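Local coordinates for absent in melanoma 1 protein (Homo sapiens, PDB 3CW3) that may suppress malignant melanoma, perhaps through interactions with the cytoskeleton, and is represented here by a single beta/gamma-crystallin domain of the longer protein, at residues V4-P9 against L35-R40; S31-I36 against E80-K85; G41-Y46 against G90-V95. All coordinates share one frame; numbering follows the deposited sequence.

The three contacts lie in one small beta/gamma-crystallin domain built from two antiparallel sheets. Interactions 1 and 2 share Leu-35 and Ile-36 on strand 33-40: the first pairs that strand with 2-6 inside the four-stranded sheet, the second ties its beginning to the long loop before strand 91-95. Their centres are about 13 Å apart. Interaction 3, in the three-stranded sheet, is centred about 13 Å from interaction 1 and about 18 Å from interaction 2. Both segments of interaction 1 precede those of interaction 3, while the segments of 2 and 3 alternate. Among the places where the sheets meet, Ile-5 touches Ile-92 and Val-38 touches Trp-43. Together the contacts join strands within each sheet and fasten the long loop to one of them.

Interaction 1: residues V4-P9 against L35-R40; sequences VIYSEP and LIKVVR
Strands 4-6 and 35-40 run antiparallel, 160° between their directions, with Val-4 opposite Lys-37, Ile-5 opposite Ile-36 and Tyr-6 opposite Leu-35. Val-4 and Lys-37 exchange two nearly straight backbone bonds; Lys-37 N reaches Val-4 O at 2.8 Å, almost along the C=O axis. At the next hydrogen-bonded pair, Tyr-6 N gives to Leu-35 O at 2.9 Å, while Leu-35 N returns a longer bond of 3.2 Å to Tyr-6 O, on a lone pair.

Ile-36 is the side chain to follow. From CB, its CG1 stands anti to the carbonyl carbon (chi1 -57°), and the turn about CB-CG1 (chi2 -60°) swings CD1 across to Ile-5. Ile-36 CD1 does the touching, pressing on Ile-5 CG1 at 3.4 Å, tighter than usual for two carbons, and also meeting CG2 and CD1 of Ile-5.

On the other face, Leu-35 CD2 lies 3.9 Å from Tyr-6 CD1, the two side chains running alongside each other. Lys-37 CB packs on Val-4 CG2 at 3.6 Å, and the Lys-37 ammonium (NZ) forms a salt bridge with Glu-62. Further along, a classic beta bulge sets the pair Val-39 and Arg-40 against the single Lys-2. This is antiparallel pairing within a Greek key of the beta/gamma-crystallin fold.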
loop_
_atom_site.group_PDB
_atom_site.type_symbol
_atom_site.label_atom_id
_atom_site.label_comp_id
_atom_site.label_asym_id
_atom_site.label_seq_id
_atom_site.Cartn_x
_atom_site.Cartn_y
_atom_site.Cartn_z
ATOM N N VAL A 4 7.050 -4.602 -5.200
ATOM C CA VAL A 4 8.098 -4.049 -4.358
ATOM C C VAL A 4 7.632 -2.714 -3.812
ATOM O O VAL A 4 6.930 -1.960 -4.495
ATOM C CB VAL A 4 9.436 -3.859 -5.132
ATOM C CG1 VAL A 4 9.870 -5.185 -5.745
ATOM C CG2 VAL A 4 9.287 -2.796 -6.205
ATOM N N ILE A 5 8.023 -2.432 -2.576
ATOM C CA ILE A 5 7.634 -1.203 -1.916
ATOM C C ILE A 5 8.846 -0.387 -1.495
ATOM O O ILE A 5 9.679 -0.849 -0.709
ATOM C CB ILE A 5 6.786 -1.505 -0.657
ATOM C CG1 ILE A 5 5.527 -2.278 -1.057
ATOM C CG2 ILE A 5 6.439 -0.212 0.071
ATOM C CD1 ILE A 5 4.699 -2.766 0.111
ATOM N N TYR A 6 8.950 0.822 -2.034
ATOM C CA TYR A 6 10.038 1.714 -1.666
ATOM C C TYR A 6 9.505 2.584 -0.538
ATOM O O TYR A 6 8.672 3.463 -0.757
ATOM C CB TYR A 6 10.456 2.584 -2.848
ATOM C CG TYR A 6 11.001 1.789 -4.006
ATOM C CD1 TYR A 6 10.183 1.423 -5.076
ATOM C CD2 TYR A 6 12.331 1.377 -4.022
ATOM C CE1 TYR A 6 10.682 0.665 -6.135
ATOM C CE2 TYR A 6 12.837 0.620 -5.072
ATOM C CZ TYR A 6 12.010 0.267 -6.122
ATOM O OH TYR A 6 12.516 -0.485 -7.157
ATOM N N SER A 7 9.979 2.311 0.671
ATOM C CA SER A 7 9.560 3.036 1.865
ATOM C C SER A 7 9.994 4.494 1.827
ATOM O O SER A 7 9.219 5.394 2.150
ATOM C CB SER A 7 10.151 2.366 3.106
ATOM O OG SER A 7 9.985 0.958 3.042
ATOM N N GLU A 8 11.240 4.717 1.429
ATOM C CA GLU A 8 11.796 6.061 1.364
ATOM C C GLU A 8 12.175 6.440 -0.064
ATOM O O GLU A 8 13.352 6.592 -0.381
ATOM C CB GLU A 8 13.024 6.144 2.281
ATOM C CG GLU A 8 14.031 5.015 2.063
ATOM C CD GLU A 8 15.085 4.940 3.156
ATOM O OE1 GLU A 8 14.716 4.701 4.325
ATOM O OE2 GLU A 8 16.284 5.118 2.845
ATOM N N PRO A 9 11.174 6.603 -0.946
ATOM C CA PRO A 9 11.418 6.966 -2.345
ATOM C C PRO A 9 11.982 8.377 -2.502
ATOM O O PRO A 9 13.170 8.556 -2.774
ATOM C CB PRO A 9 10.039 6.819 -2.978
ATOM C CG PRO A 9 9.134 7.239 -1.869
ATOM C CD PRO A 9 9.726 6.520 -0.676
ATOM N N LEU A 35 6.282 4.343 -2.694
ATOM C CA LEU A 35 6.053 3.964 -4.077
ATOM C C LEU A 35 5.824 2.460 -4.110
ATOM O O LEU A 35 6.698 1.685 -3.720
ATOM C CB LEU A 35 7.263 4.328 -4.940
ATOM C CG LEU A 35 7.154 3.980 -6.428
ATOM C CD1 LEU A 35 6.032 4.793 -7.068
ATOM C CD2 LEU A 35 8.485 4.266 -7.113
ATOM N N ILE A 36 4.633 2.061 -4.540
ATOM C CA ILE A 36 4.281 0.653 -4.650
ATOM C C ILE A 36 4.463 0.311 -6.120
ATOM O O ILE A 36 3.811 0.901 -6.982
ATOM C CB ILE A 36 2.800 0.386 -4.291
ATOM C CG1 ILE A 36 2.483 0.880 -2.875
ATOM C CG2 ILE A 36 2.503 -1.100 -4.431
ATOM C CD1 ILE A 36 3.294 0.224 -1.775
ATOM N N LYS A 37 5.349 -0.633 -6.409
ATOM C CA LYS A 37 5.597 -1.019 -7.785
ATOM C C LYS A 37 5.256 -2.480 -8.041
ATOM O O LYS A 37 6.004 -3.381 -7.647
ATOM C CB LYS A 37 7.065 -0.759 -8.147
ATOM C CG LYS A 37 7.418 -1.099 -9.592
ATOM C CD LYS A 37 8.870 -0.753 -9.907
ATOM C CE LYS A 37 9.237 -1.144 -11.333
ATOM N NZ LYS A 37 8.394 -0.431 -12.329
ATOM N N VAL A 38 4.116 -2.719 -8.681
ATOM C CA VAL A 38 3.740 -4.084 -9.011
ATOM C C VAL A 38 4.532 -4.396 -10.274
ATOM O O VAL A 38 4.260 -3.847 -11.344
ATOM C CB VAL A 38 2.220 -4.224 -9.291
ATOM C CG1 VAL A 38 1.918 -5.608 -9.863
ATOM C CG2 VAL A 38 1.431 -4.026 -8.002
ATOM N N VAL A 39 5.529 -5.261 -10.127
ATOM C CA VAL A 39 6.392 -5.658 -11.230
ATOM C C VAL A 39 5.669 -6.641 -12.139
ATOM O O VAL A 39 5.796 -6.589 -13.363
ATOM C CB VAL A 39 7.682 -6.309 -10.693
ATOM C CG1 VAL A 39 8.569 -6.725 -11.836
ATOM C CG2 VAL A 39 8.411 -5.332 -9.779
ATOM N N ARG A 40 4.919 -7.548 -11.528
ATOM C CA ARG A 40 4.151 -8.528 -12.275
ATOM C C ARG A 40 3.082 -9.130 -11.379
ATOM O O ARG A 40 3.225 -9.162 -10.149
ATOM C CB ARG A 40 5.064 -9.627 -12.831
ATOM C CG ARG A 40 5.971 -10.261 -11.806
ATOM C CD ARG A 40 6.807 -11.382 -12.409
ATOM N NE ARG A 40 7.630 -12.013 -11.384
ATOM C CZ ARG A 40 8.841 -11.598 -11.030
ATOM N NH1 ARG A 40 9.396 -10.551 -11.630
ATOM N NH2 ARG A 40 9.485 -12.217 -10.048
#

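Interaction 2: residues S31-I36 against E80-K85; sequences SPVILI and EAESDK
The backbones come closest at Pro-32 and Lys-85, whose CA atoms are 5.8 Å apart, where the residues leading into strand 33-40 meet an irregular loop with no strand pairing between them. A water bridges the two main chains: it donates to Pro-32 O at 2.7 Å and accepts from Ser-83 N at 3.1 Å.

The proline ring lies against the loop's carbonyls: Pro-32 CB lies 3.2 Å from Ser-83 O and Pro-32 CG 3.6 Å from Asp-84 O. Glu-82 approaches from earlier in the loop. Its CG is anti to the carbonyl carbon (chi1 -74°) and the chain runs extended from there, crossing Val-33 obliquely, so that Glu-82 OE1 stands 3.8 Å from Val-33 CG2, a van der Waals contact. Ser-83 turns its hydroxyl back into its own loop, where OG accepts from Lys-85 N at 3.1 Å in an ST turn and also takes a weak bond from Lys-85 NZ.

This water-bridged, irregular surface contact joins the loop between strands 61-66 and 91-95 to the four-stranded sheet of the beta/gamma-crystallin domain, at the residues leading into strand 33-40. Strand 61-66 lies beside both parts: Val-33 touches Glu-64 and Glu-82 touches Ser-66. Nearby, Ser-31 pairs through its backbone with Val-87.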
loop_
_atom_site.group_PDB
_atom_site.type_symbol
_atom_site.label_atom_id
_atom_site.label_comp_id
_atom_site.label_asym_id
_atom_site.label_seq_id
_atom_site.Cartn_x
_atom_site.Cartn_y
_atom_site.Cartn_z
ATOM N N SER A 31 6.579 5.152 5.385
ATOM C CA SER A 31 6.728 6.608 5.308
ATOM C C SER A 31 5.408 7.221 4.852
ATOM O O SER A 31 4.513 6.508 4.403
ATOM C CB SER A 31 7.831 6.984 4.309
ATOM O OG SER A 31 9.092 6.468 4.707
ATOM N N PRO A 32 5.270 8.556 4.959
ATOM C CA PRO A 32 4.034 9.235 4.541
ATOM C C PRO A 32 3.770 9.065 3.049
ATOM O O PRO A 32 2.621 9.082 2.595
ATOM C CB PRO A 32 4.296 10.689 4.916
ATOM C CG PRO A 32 5.197 10.568 6.119
ATOM C CD PRO A 32 6.159 9.487 5.680
ATOM N N VAL A 33 4.846 8.910 2.288
ATOM C CA VAL A 33 4.743 8.728 0.850
ATOM C C VAL A 33 5.622 7.556 0.430
ATOM O O VAL A 33 6.840 7.579 0.619
ATOM C CB VAL A 33 5.195 9.994 0.090
ATOM C CG1 VAL A 33 5.076 9.769 -1.414
ATOM C CG2 VAL A 33 4.356 11.188 0.523
ATOM N N ILE A 34 4.998 6.530 -0.134
ATOM C CA ILE A 34 5.733 5.357 -0.577
ATOM C C ILE A 34 5.387 5.052 -2.024
ATOM O O ILE A 34 4.339 5.462 -2.530
ATOM C CB ILE A 34 5.394 4.119 0.286
ATOM C CG1 ILE A 34 3.898 3.804 0.180
ATOM C CG2 ILE A 34 5.783 4.370 1.740
ATOM C CD1 ILE A 34 3.472 2.575 0.956
ATOM N N LEU A 35 6.282 4.343 -2.694
ATOM C CA LEU A 35 6.053 3.964 -4.077
ATOM C C LEU A 35 5.824 2.460 -4.110
ATOM O O LEU A 35 6.698 1.685 -3.720
ATOM C CB LEU A 35 7.263 4.328 -4.940
ATOM C CG LEU A 35 7.154 3.980 -6.428
ATOM C CD1 LEU A 35 6.032 4.793 -7.068
ATOM C CD2 LEU A 35 8.485 4.266 -7.113
ATOM N N ILE A 36 4.633 2.061 -4.540
ATOM C CA ILE A 36 4.281 0.653 -4.650
ATOM C C ILE A 36 4.463 0.311 -6.120
ATOM O O ILE A 36 3.811 0.901 -6.982
ATOM C CB ILE A 36 2.800 0.386 -4.291
ATOM C CG1 ILE A 36 2.483 0.880 -2.875
ATOM C CG2 ILE A 36 2.503 -1.100 -4.431
ATOM C CD1 ILE A 36 3.294 0.224 -1.775
ATOM N N GLU A 80 -4.684 13.255 -3.416
ATOM C CA GLU A 80 -4.757 12.508 -2.168
ATOM C C GLU A 80 -4.102 13.382 -1.098
ATOM O O GLU A 80 -2.987 13.871 -1.289
ATOM C CB GLU A 80 -3.999 11.184 -2.305
ATOM C CG GLU A 80 -4.146 10.223 -1.129
ATOM C CD GLU A 80 -5.584 9.772 -0.900
ATOM O OE1 GLU A 80 -6.394 9.823 -1.850
ATOM O OE2 GLU A 80 -5.901 9.353 0.232
ATOM N N ALA A 81 -4.797 13.584 0.017
ATOM C CA ALA A 81 -4.276 14.414 1.098
ATOM C C ALA A 81 -3.243 13.676 1.932
ATOM O O ALA A 81 -3.566 12.728 2.643
ATOM C CB ALA A 81 -5.417 14.893 1.994
ATOM N N GLU A 82 -1.998 14.127 1.852
ATOM C CA GLU A 82 -0.922 13.506 2.607
ATOM C C GLU A 82 -1.094 13.711 4.111
ATOM O O GLU A 82 -1.856 14.572 4.557
ATOM C CB GLU A 82 0.427 14.059 2.132
ATOM C CG GLU A 82 0.832 13.512 0.767
ATOM C CD GLU A 82 2.022 14.228 0.153
ATOM O OE1 GLU A 82 2.906 14.688 0.908
ATOM O OE2 GLU A 82 2.081 14.312 -1.094
ATOM N N SER A 83 -0.387 12.896 4.884
ATOM C CA SER A 83 -0.435 12.955 6.335
ATOM C C SER A 83 0.976 12.776 6.882
ATOM O O SER A 83 1.844 12.246 6.195
ATOM C CB SER A 83 -1.331 11.836 6.867
ATOM O OG SER A 83 -1.145 11.651 8.256
ATOM N N ASP A 84 1.198 13.216 8.116
ATOM C CA ASP A 84 2.506 13.076 8.745
ATOM C C ASP A 84 2.717 11.640 9.213
ATOM O O ASP A 84 3.846 11.202 9.417
ATOM C CB ASP A 84 2.621 14.026 9.936
ATOM C CG ASP A 84 2.624 15.476 9.516
ATOM O OD1 ASP A 84 3.575 15.884 8.817
ATOM O OD2 ASP A 84 1.675 16.205 9.870
ATOM N N LYS A 85 1.626 10.902 9.381
ATOM C CA LYS A 85 1.742 9.522 9.834
ATOM C C LYS A 85 2.112 8.584 8.689
ATOM O O LYS A 85 1.526 8.644 7.609
ATOM C CB LYS A 85 0.440 9.085 10.522
ATOM C CG LYS A 85 0.575 9.056 12.052
ATOM C CD LYS A 85 -0.751 9.150 12.801
ATOM C CE LYS A 85 -1.285 10.578 12.820
ATOM N NZ LYS A 85 -1.833 11.004 11.492
HETATM O O HOH W 1 0.440 10.241 3.623
#

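Interaction 3: residues G41-Y46 against G90-V95; sequences GCWILY and GSIRHV
One face of the Trp-43 indole carries the His-94 imidazole in an offset stack, centroids 4.3 Å apart and planes 20° from parallel. His-94 ND1 sits over the rim of the six-membered ring, 3.4 Å from Trp-43 CZ2, and Cys-42 O lies at the edge of the imidazole. The histidine gets there with CG anti to the backbone N (chi1 179°), while Trp-43 CG is anti to the carbonyl carbon. Ile-92 CG2 comes obliquely to Trp-43 CE3 at 3.5 Å. On the opposite side of the sheet, the Tyr-46 ring has Ile-44 CG2 over one face and, at its edge, Arg-93 CB 3.9 Å from Tyr-46 CE1.

Between these two faces the strands pair antiparallel. Arg-93 N bonds Ile-44 O at 2.9 Å and nearly straight (172°). At the far end a classic beta bulge sets Gly-90 and Ser-91 against the single Tyr-46, Gly-90 N reaching Tyr-46 O at 2.7 Å and Ser-91 N only weakly.

This pairing belongs to the domain's second Greek key. Strand 42-46 is the middle of its three-stranded sheet, between 91-95 and 55-58. Trp-43 touches Val-3 and Ile-92 touches Ile-5, both on strand 2-6 of the four-stranded sheet, while Arg-93 forms a salt bridge with Asp-21.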
loop_
_atom_site.group_PDB
_atom_site.type_symbol
_atom_site.label_atom_id
_atom_site.label_comp_id
_atom_site.label_asym_id
_atom_site.label_seq_id
_atom_site.Cartn_x
_atom_site.Cartn_y
_atom_site.Cartn_z
ATOM N N GLY A 41 2.001 -9.585 -12.001
ATOM C CA GLY A 41 0.913 -10.185 -11.252
ATOM C C GLY A 41 -0.112 -9.167 -10.795
ATOM O O GLY A 41 -0.128 -8.022 -11.262
ATOM N N CYS A 42 -0.978 -9.597 -9.884
ATOM C CA CYS A 42 -2.018 -8.743 -9.338
ATOM C C CYS A 42 -1.962 -8.844 -7.825
ATOM O O CYS A 42 -1.648 -9.902 -7.272
ATOM C CB CYS A 42 -3.392 -9.180 -9.850
ATOM S SG CYS A 42 -3.539 -9.111 -11.657
ATOM N N TRP A 43 -2.265 -7.742 -7.155
ATOM C CA TRP A 43 -2.213 -7.715 -5.703
ATOM C C TRP A 43 -3.327 -6.884 -5.108
ATOM O O TRP A 43 -3.988 -6.122 -5.804
ATOM C CB TRP A 43 -0.880 -7.126 -5.243
ATOM C CG TRP A 43 0.310 -7.873 -5.741
ATOM C CD1 TRP A 43 0.832 -7.848 -7.005
ATOM C CD2 TRP A 43 1.112 -8.783 -4.990
ATOM N NE1 TRP A 43 1.917 -8.694 -7.083
ATOM C CE2 TRP A 43 2.109 -9.280 -5.859
ATOM C CE3 TRP A 43 1.085 -9.232 -3.662
ATOM C CZ2 TRP A 43 3.071 -10.204 -5.444
ATOM C CZ3 TRP A 43 2.045 -10.153 -3.249
ATOM C CH2 TRP A 43 3.022 -10.627 -4.138
ATOM N N ILE A 44 -3.529 -7.041 -3.806
ATOM C CA ILE A 44 -4.531 -6.265 -3.097
ATOM C C ILE A 44 -3.913 -5.778 -1.796
ATOM O O ILE A 44 -3.376 -6.574 -1.023
ATOM C CB ILE A 44 -5.775 -7.090 -2.726
ATOM C CG1 ILE A 44 -6.391 -7.729 -3.972
ATOM C CG2 ILE A 44 -6.801 -6.175 -2.057
ATOM C CD1 ILE A 44 -7.458 -8.741 -3.645
ATOM N N LEU A 45 -3.984 -4.474 -1.558
ATOM C CA LEU A 45 -3.460 -3.911 -0.325
ATOM C C LEU A 45 -4.667 -3.743 0.589
ATOM O O LEU A 45 -5.678 -3.168 0.182
ATOM C CB LEU A 45 -2.814 -2.549 -0.574
ATOM C CG LEU A 45 -1.715 -2.454 -1.633
ATOM C CD1 LEU A 45 -1.200 -1.025 -1.667
ATOM C CD2 LEU A 45 -0.582 -3.420 -1.314
ATOM N N TYR A 46 -4.577 -4.270 1.804
ATOM C CA TYR A 46 -5.674 -4.157 2.758
ATOM C C TYR A 46 -5.315 -3.259 3.931
ATOM O O TYR A 46 -4.168 -3.219 4.379
ATOM C CB TYR A 46 -6.077 -5.529 3.297
ATOM C CG TYR A 46 -6.880 -6.377 2.337
ATOM C CD1 TYR A 46 -6.268 -7.344 1.543
ATOM C CD2 TYR A 46 -8.264 -6.234 2.251
ATOM C CE1 TYR A 46 -7.023 -8.160 0.688
ATOM C CE2 TYR A 46 -9.022 -7.037 1.404
ATOM C CZ TYR A 46 -8.402 -7.999 0.631
ATOM O OH TYR A 46 -9.169 -8.811 -0.174
ATOM N N GLY A 90 -2.251 -3.098 6.337
ATOM C CA GLY A 90 -2.639 -4.189 7.219
ATOM C C GLY A 90 -2.230 -5.565 6.729
ATOM O O GLY A 90 -1.777 -6.406 7.502
ATOM N N SER A 91 -2.404 -5.803 5.438
ATOM C CA SER A 91 -2.051 -7.083 4.846
ATOM C C SER A 91 -1.983 -6.935 3.338
ATOM O O SER A 91 -2.573 -6.014 2.768
ATOM C CB SER A 91 -3.074 -8.162 5.241
ATOM O OG SER A 91 -4.408 -7.722 5.039
ATOM N N ILE A 92 -1.246 -7.835 2.700
ATOM C CA ILE A 92 -1.074 -7.809 1.256
ATOM C C ILE A 92 -1.435 -9.179 0.698
ATOM O O ILE A 92 -0.869 -10.200 1.104
ATOM C CB ILE A 92 0.392 -7.448 0.890
ATOM C CG1 ILE A 92 0.680 -6.005 1.319
ATOM C CG2 ILE A 92 0.634 -7.650 -0.593
ATOM C CD1 ILE A 92 2.112 -5.536 1.058
ATOM N N ARG A 93 -2.392 -9.192 -0.225
ATOM C CA ARG A 93 -2.844 -10.430 -0.837
ATOM C C ARG A 93 -2.245 -10.618 -2.224
ATOM O O ARG A 93 -2.301 -9.727 -3.074
ATOM C CB ARG A 93 -4.373 -10.436 -0.932
ATOM C CG ARG A 93 -4.974 -11.773 -1.356
ATOM C CD ARG A 93 -5.103 -12.734 -0.173
ATOM N NE ARG A 93 -5.925 -13.894 -0.516
ATOM C CZ ARG A 93 -5.503 -14.938 -1.226
ATOM N NH1 ARG A 93 -4.251 -14.988 -1.672
ATOM N NH2 ARG A 93 -6.342 -15.928 -1.507
ATOM N N HIS A 94 -1.672 -11.795 -2.437
ATOM C CA HIS A 94 -1.053 -12.163 -3.703
ATOM C C HIS A 94 -2.131 -12.851 -4.537
ATOM O O HIS A 94 -2.494 -13.999 -4.275
ATOM C CB HIS A 94 0.127 -13.104 -3.422
ATOM C CG HIS A 94 0.842 -13.578 -4.648
ATOM N ND1 HIS A 94 0.891 -12.848 -5.815
ATOM C CD2 HIS A 94 1.580 -14.693 -4.869
ATOM C CE1 HIS A 94 1.627 -13.491 -6.703
ATOM N NE2 HIS A 94 2.058 -14.612 -6.154
ATOM N N VAL A 95 -2.653 -12.138 -5.532
ATOM C CA VAL A 95 -3.706 -12.683 -6.377
ATOM C C VAL A 95 -3.201 -13.764 -7.324
ATOM O O VAL A 95 -2.499 -13.483 -8.299
ATOM C CB VAL A 95 -4.398 -11.572 -7.189
ATOM C CG1 VAL A 95 -5.525 -12.163 -8.022
ATOM C CG2 VAL A 95 -4.942 -10.509 -6.244
HETATM O O HOH W 2 0.101 -12.261 -9.023
#